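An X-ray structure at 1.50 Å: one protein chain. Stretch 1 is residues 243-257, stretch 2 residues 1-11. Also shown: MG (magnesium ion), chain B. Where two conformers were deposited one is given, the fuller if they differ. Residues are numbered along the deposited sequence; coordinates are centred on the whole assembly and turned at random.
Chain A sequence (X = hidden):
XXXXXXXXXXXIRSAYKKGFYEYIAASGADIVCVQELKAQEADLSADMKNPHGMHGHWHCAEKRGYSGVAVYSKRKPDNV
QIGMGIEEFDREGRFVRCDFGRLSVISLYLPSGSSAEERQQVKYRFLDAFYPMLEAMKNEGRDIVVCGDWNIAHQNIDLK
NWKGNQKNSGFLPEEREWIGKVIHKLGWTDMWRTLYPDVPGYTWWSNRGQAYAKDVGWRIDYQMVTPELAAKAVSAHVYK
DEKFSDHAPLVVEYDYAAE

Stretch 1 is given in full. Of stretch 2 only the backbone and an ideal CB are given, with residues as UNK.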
# COMPACT_ATOMS: atom_id res chain seq x y z
N LYS A 243 -9.47 -10.88 -10.43
CA LYS A 243 -8.71 -11.26 -9.24
C LYS A 243 -7.27 -11.55 -9.63
O LYS A 243 -7.01 -12.47 -10.42
CB LYS A 243 -9.36 -12.48 -8.61
CG LYS A 243 -8.75 -12.91 -7.28
CD LYS A 243 -9.11 -11.95 -6.19
CE LYS A 243 -8.99 -12.55 -4.78
NZ LYS A 243 -8.69 -11.45 -3.86
N PHE A 244 -6.35 -10.75 -9.08
CA PHE A 244 -4.92 -10.81 -9.43
C PHE A 244 -4.04 -11.30 -8.31
O PHE A 244 -2.85 -11.54 -8.52
CB PHE A 244 -4.41 -9.40 -9.75
CG PHE A 244 -5.23 -8.66 -10.75
CD1 PHE A 244 -5.44 -9.16 -12.01
CD2 PHE A 244 -5.77 -7.42 -10.45
CE1 PHE A 244 -6.18 -8.45 -12.95
CE2 PHE A 244 -6.52 -6.72 -11.38
CZ PHE A 244 -6.72 -7.25 -12.64
N SER A 245 -4.62 -11.43 -7.12
CA SER A 245 -3.86 -11.48 -5.90
C SER A 245 -4.83 -11.83 -4.78
O SER A 245 -6.05 -11.79 -5.00
CB SER A 245 -3.24 -10.10 -5.63
OG SER A 245 -2.70 -9.98 -4.34
N ASP A 246 -4.32 -12.12 -3.59
CA ASP A 246 -5.19 -12.24 -2.41
C ASP A 246 -5.70 -10.88 -1.92
O ASP A 246 -6.68 -10.84 -1.19
CB ASP A 246 -4.57 -13.05 -1.25
CG ASP A 246 -3.20 -12.59 -0.84
OD1 ASP A 246 -2.57 -11.77 -1.54
OD2 ASP A 246 -2.77 -13.09 0.20
N HIS A 247 -5.07 -9.79 -2.38
CA HIS A 247 -5.59 -8.45 -2.16
C HIS A 247 -6.30 -7.97 -3.41
O HIS A 247 -6.06 -8.49 -4.51
CB HIS A 247 -4.48 -7.45 -1.91
CG HIS A 247 -3.66 -7.72 -0.69
ND1 HIS A 247 -3.69 -6.91 0.44
CD2 HIS A 247 -2.79 -8.72 -0.40
CE1 HIS A 247 -2.86 -7.40 1.35
NE2 HIS A 247 -2.30 -8.49 0.86
N ALA A 248 -7.18 -6.98 -3.23
CA ALA A 248 -7.77 -6.23 -4.35
C ALA A 248 -7.11 -4.86 -4.48
O ALA A 248 -6.79 -4.23 -3.47
CB ALA A 248 -9.28 -6.07 -4.13
N PRO A 249 -6.93 -4.36 -5.72
CA PRO A 249 -6.41 -3.00 -5.88
C PRO A 249 -7.31 -1.94 -5.30
O PRO A 249 -8.53 -2.01 -5.45
CB PRO A 249 -6.31 -2.84 -7.40
CG PRO A 249 -6.18 -4.22 -7.90
CD PRO A 249 -7.08 -5.04 -7.01
N LEU A 250 -6.70 -0.97 -4.63
CA LEU A 250 -7.37 0.19 -4.07
C LEU A 250 -7.10 1.39 -4.96
O LEU A 250 -5.96 1.79 -5.13
CB LEU A 250 -6.86 0.44 -2.65
CG LEU A 250 -7.31 1.72 -1.95
CD1 LEU A 250 -8.85 1.75 -1.77
CD2 LEU A 250 -6.56 1.87 -0.64
N VAL A 251 -8.16 1.91 -5.57
CA VAL A 251 -8.05 2.97 -6.56
C VAL A 251 -8.64 4.25 -6.02
O VAL A 251 -9.78 4.25 -5.56
CB VAL A 251 -8.82 2.57 -7.84
CG1 VAL A 251 -8.66 3.66 -8.93
CG2 VAL A 251 -8.41 1.18 -8.33
N VAL A 252 -7.90 5.34 -6.09
CA VAL A 252 -8.42 6.66 -5.65
C VAL A 252 -8.17 7.67 -6.75
O VAL A 252 -7.09 7.66 -7.35
CB VAL A 252 -7.80 7.14 -4.33
CG1 VAL A 252 -8.47 8.45 -3.86
CG2 VAL A 252 -7.94 6.06 -3.24
N GLU A 253 -9.16 8.51 -7.01
CA GLU A 253 -9.07 9.58 -8.00
C GLU A 253 -9.02 10.92 -7.30
O GLU A 253 -9.89 11.21 -6.48
CB GLU A 253 -10.28 9.51 -8.94
CG GLU A 253 -10.25 8.26 -9.79
CD GLU A 253 -11.44 8.10 -10.69
OE1 GLU A 253 -11.68 9.00 -11.52
OE2 GLU A 253 -12.12 7.06 -10.57
N TYR A 254 -8.00 11.72 -7.63
CA TYR A 254 -7.78 13.02 -7.03
C TYR A 254 -7.88 14.11 -8.09
O TYR A 254 -7.36 13.98 -9.18
CB TYR A 254 -6.38 13.09 -6.41
CG TYR A 254 -6.13 12.06 -5.34
CD1 TYR A 254 -5.61 10.80 -5.67
CD2 TYR A 254 -6.35 12.34 -3.99
CE1 TYR A 254 -5.38 9.85 -4.69
CE2 TYR A 254 -6.11 11.40 -3.02
CZ TYR A 254 -5.63 10.16 -3.36
OH TYR A 254 -5.40 9.21 -2.40
N ASP A 255 -8.57 15.20 -7.76
CA ASP A 255 -8.62 16.37 -8.64
C ASP A 255 -7.36 17.17 -8.42
O ASP A 255 -7.36 18.15 -7.68
CB ASP A 255 -9.86 17.19 -8.33
CG ASP A 255 -10.00 18.39 -9.21
OD1 ASP A 255 -9.28 18.44 -10.23
OD2 ASP A 255 -10.83 19.27 -8.89
N TYR A 256 -6.27 16.72 -9.05
CA TYR A 256 -4.92 17.20 -8.76
C TYR A 256 -3.98 16.95 -9.94
O TYR A 256 -4.11 15.95 -10.64
CB TYR A 256 -4.39 16.51 -7.52
CG TYR A 256 -3.03 16.96 -7.07
CD1 TYR A 256 -2.88 18.01 -6.17
CD2 TYR A 256 -1.88 16.34 -7.54
CE1 TYR A 256 -1.62 18.41 -5.75
CE2 TYR A 256 -0.64 16.73 -7.11
CZ TYR A 256 -0.51 17.77 -6.21
OH TYR A 256 0.75 18.16 -5.80
N ALA A 257 -3.07 17.89 -10.14
CA ALA A 257 -1.91 17.72 -11.01
C ALA A 257 -0.71 18.42 -10.39
O ALA A 257 -0.87 19.38 -9.64
CB ALA A 257 -2.20 18.27 -12.39
N UNK A 1 -8.67 13.18 -14.01
CA UNK A 1 -8.23 13.16 -12.58
C UNK A 1 -6.92 12.38 -12.49
O UNK A 1 -6.62 11.55 -13.35
CB UNK A 1 -9.29 12.53 -11.67
N UNK A 2 -6.15 12.63 -11.43
CA UNK A 2 -4.98 11.80 -11.11
C UNK A 2 -5.48 10.53 -10.43
O UNK A 2 -6.09 10.60 -9.36
CB UNK A 2 -3.99 12.55 -10.22
N UNK A 3 -5.22 9.38 -11.05
CA UNK A 3 -5.69 8.11 -10.52
C UNK A 3 -4.48 7.35 -9.99
O UNK A 3 -3.53 7.08 -10.73
CB UNK A 3 -6.44 7.30 -11.58
N UNK A 4 -4.52 7.05 -8.69
CA UNK A 4 -3.45 6.32 -8.03
C UNK A 4 -4.00 4.98 -7.55
O UNK A 4 -5.04 4.95 -6.92
CB UNK A 4 -2.87 7.13 -6.87
N UNK A 5 -3.31 3.89 -7.89
CA UNK A 5 -3.73 2.54 -7.52
C UNK A 5 -2.70 1.95 -6.60
O UNK A 5 -1.50 2.06 -6.89
CB UNK A 5 -3.93 1.65 -8.75
N UNK A 6 -3.15 1.35 -5.49
CA UNK A 6 -2.28 0.62 -4.59
C UNK A 6 -2.67 -0.85 -4.66
O UNK A 6 -3.83 -1.18 -4.48
CB UNK A 6 -2.37 1.16 -3.16
N UNK A 7 -1.71 -1.72 -4.92
CA UNK A 7 -2.00 -3.14 -5.04
C UNK A 7 -0.88 -3.99 -4.48
O UNK A 7 0.26 -3.94 -4.95
CB UNK A 7 -2.25 -3.51 -6.50
N UNK A 8 -1.21 -4.78 -3.47
CA UNK A 8 -0.33 -5.87 -3.06
C UNK A 8 -0.60 -7.02 -4.01
O UNK A 8 -1.72 -7.56 -4.05
CB UNK A 8 -0.55 -6.28 -1.60
N UNK A 9 0.39 -7.30 -4.85
CA UNK A 9 0.23 -8.22 -5.98
C UNK A 9 0.50 -9.68 -5.66
O UNK A 9 0.30 -10.55 -6.51
CB UNK A 9 1.16 -7.79 -7.12
N UNK A 10 0.93 -9.96 -4.42
CA UNK A 10 1.18 -11.33 -4.00
C UNK A 10 2.07 -12.07 -5.00
O UNK A 10 1.76 -13.17 -5.43
CB UNK A 10 -0.14 -12.07 -3.82
N UNK A 11 3.17 -11.43 -5.36
CA UNK A 11 4.09 -11.95 -6.36
C UNK A 11 3.79 -11.37 -7.71
O UNK A 11 2.76 -11.70 -8.32
CB UNK A 11 4.03 -13.48 -6.42
MG MG B . 1.09 -12.14 -0.15

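Stretch 2 runs antiparallel to stretch 1 as a neighbouring strand. Positions 2, 4 and 6 share a sheet face with Leu250, Val252 and Tyr254. Positions 3 and 5 share the other with Val251 and Glu253.

Position 1 starts the chain. Its CB points toward stretch 1, 3.5 Å from Tyr254 O and 4.2 Å from Glu253 CB. A flexible or polar chain would fit. It is Met1, whose CE reaches Asp255 OD1 at 3.3 Å.

Position 2 pairs with Tyr254. Its N donates to Tyr254 O (2.9 Å) and its O accepts from Tyr254 N (2.8 Å). The ring of Tyr256 and the CB of Tyr254 offer apolar surface, so Leu, Ile, Val or Met would suit. It is Leu2, with CD2 4.0 Å from Tyr256 CD2.

Position 3 lies beside Glu253, and its CB is 4.3 Å from Glu253 CG. The acid favours Lys or Arg; Thr or Gln is possible. It is Lys3. Its NZ forms a long salt bridge with Glu253 OE2 (3.9 Å), and its CG packs on Val251 CG1 (3.7 Å).

Position 4 pairs with Val252 through two hydrogen bonds. Its CB is 4.3 Å from Tyr254 CE1, which suits Val, Ile or Leu. It is Ile4, with chi1 m. Its CD1 meets Tyr254 CE1 at 3.9 Å.

Position 5 faces Val251 CG2, 4.5 Å from its CB, with Pro249 nearby. A branched aliphatic is expected. It is Ile5: CG1 lies 3.8 Å from Val251 CG2 and CG2 lies 3.8 Å from Pro249 CB.

Position 6 pairs with Leu250 through two hydrogen bonds. Stretch 1 gives its side chain no polar group to settle the choice, so Ala, Val, Thr or Ser would do. It is Ser6; its OG bonds elsewhere in the structure.

Position 7 points sideways, its CB 4.2 Å from Pro249 CB. A small apolar residue would suit, and Ala7 makes that contact.

Position 8 points toward His247, its CB 3.5 Å from His247 CD2. Asn, Leu or Thr could lie on the ring. It is Asn8, whose CB sits over the ring face, 3.5 Å from the centroid. Its O accepts from Ser245 OG (2.6 Å). Water 3 joins its OD1 to Asp246 OD1.

Position 9 points away, leaving many choices. It is Val9.

Position 10 has left-handed backbone angles (50/49), which favour Asn, Asp or Gly. The magnesium ion MG lies 3.9 Å from its CB and calls for an oxygen ligand, so Asn or Asp suits better than Gly. It is Asn10, whose OD1 binds MG at 2.3 Å.

Position 11 has angles of 95/110. A CB would jam against the preceding carbonyl, so glycine is required: Gly11, before a helix.

Stretch 2, residues 1-11: MLKIISANVNG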
# COMPACT_ATOMS: atom_id res chain seq x y z
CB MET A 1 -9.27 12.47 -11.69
CG MET A 1 -10.70 13.03 -11.74
SD MET A 1 -10.90 14.54 -10.76
CE MET A 1 -10.26 15.75 -11.92
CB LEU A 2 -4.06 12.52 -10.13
CG LEU A 2 -2.87 11.75 -9.55
CD1 LEU A 2 -1.87 11.57 -10.66
CD2 LEU A 2 -2.27 12.46 -8.34
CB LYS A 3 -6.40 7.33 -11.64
CG LYS A 3 -6.96 6.00 -11.23
CD LYS A 3 -7.62 5.25 -12.38
CE LYS A 3 -8.87 5.94 -12.83
NZ LYS A 3 -9.96 4.96 -13.02
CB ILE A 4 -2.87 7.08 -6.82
CG1 ILE A 4 -2.31 8.44 -7.25
CG2 ILE A 4 -1.77 6.24 -6.19
CD1 ILE A 4 -1.77 9.31 -6.14
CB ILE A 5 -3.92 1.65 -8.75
CG1 ILE A 5 -5.01 2.27 -9.65
CG2 ILE A 5 -4.26 0.21 -8.34
CD1 ILE A 5 -5.47 1.39 -10.81
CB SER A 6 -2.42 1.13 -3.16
OG SER A 6 -1.46 0.55 -2.30
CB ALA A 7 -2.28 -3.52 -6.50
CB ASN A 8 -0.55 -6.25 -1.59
CG ASN A 8 0.27 -7.46 -1.18
OD1 ASN A 8 0.47 -8.39 -1.99
ND2 ASN A 8 0.75 -7.47 0.06
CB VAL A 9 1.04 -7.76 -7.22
CG1 VAL A 9 0.49 -6.40 -7.72
CG2 VAL A 9 2.57 -7.71 -6.92
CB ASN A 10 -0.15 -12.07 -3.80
CG ASN A 10 -0.02 -13.34 -2.99
OD1 ASN A 10 0.78 -13.42 -2.06
ND2 ASN A 10 -0.83 -14.34 -3.33
O HOH W 1 -3.91 -6.37 -5.80
O HOH W 2 -3.92 -4.19 -2.43
O HOH W 3 -0.17 -10.90 -0.78
O HOH W 4 -0.80 -12.97 -7.51
O HOH W 5 -0.28 -13.13 0.97
O HOH W 6 2.33 -13.41 0.37
O HOH W 7 1.23 -11.14 1.37
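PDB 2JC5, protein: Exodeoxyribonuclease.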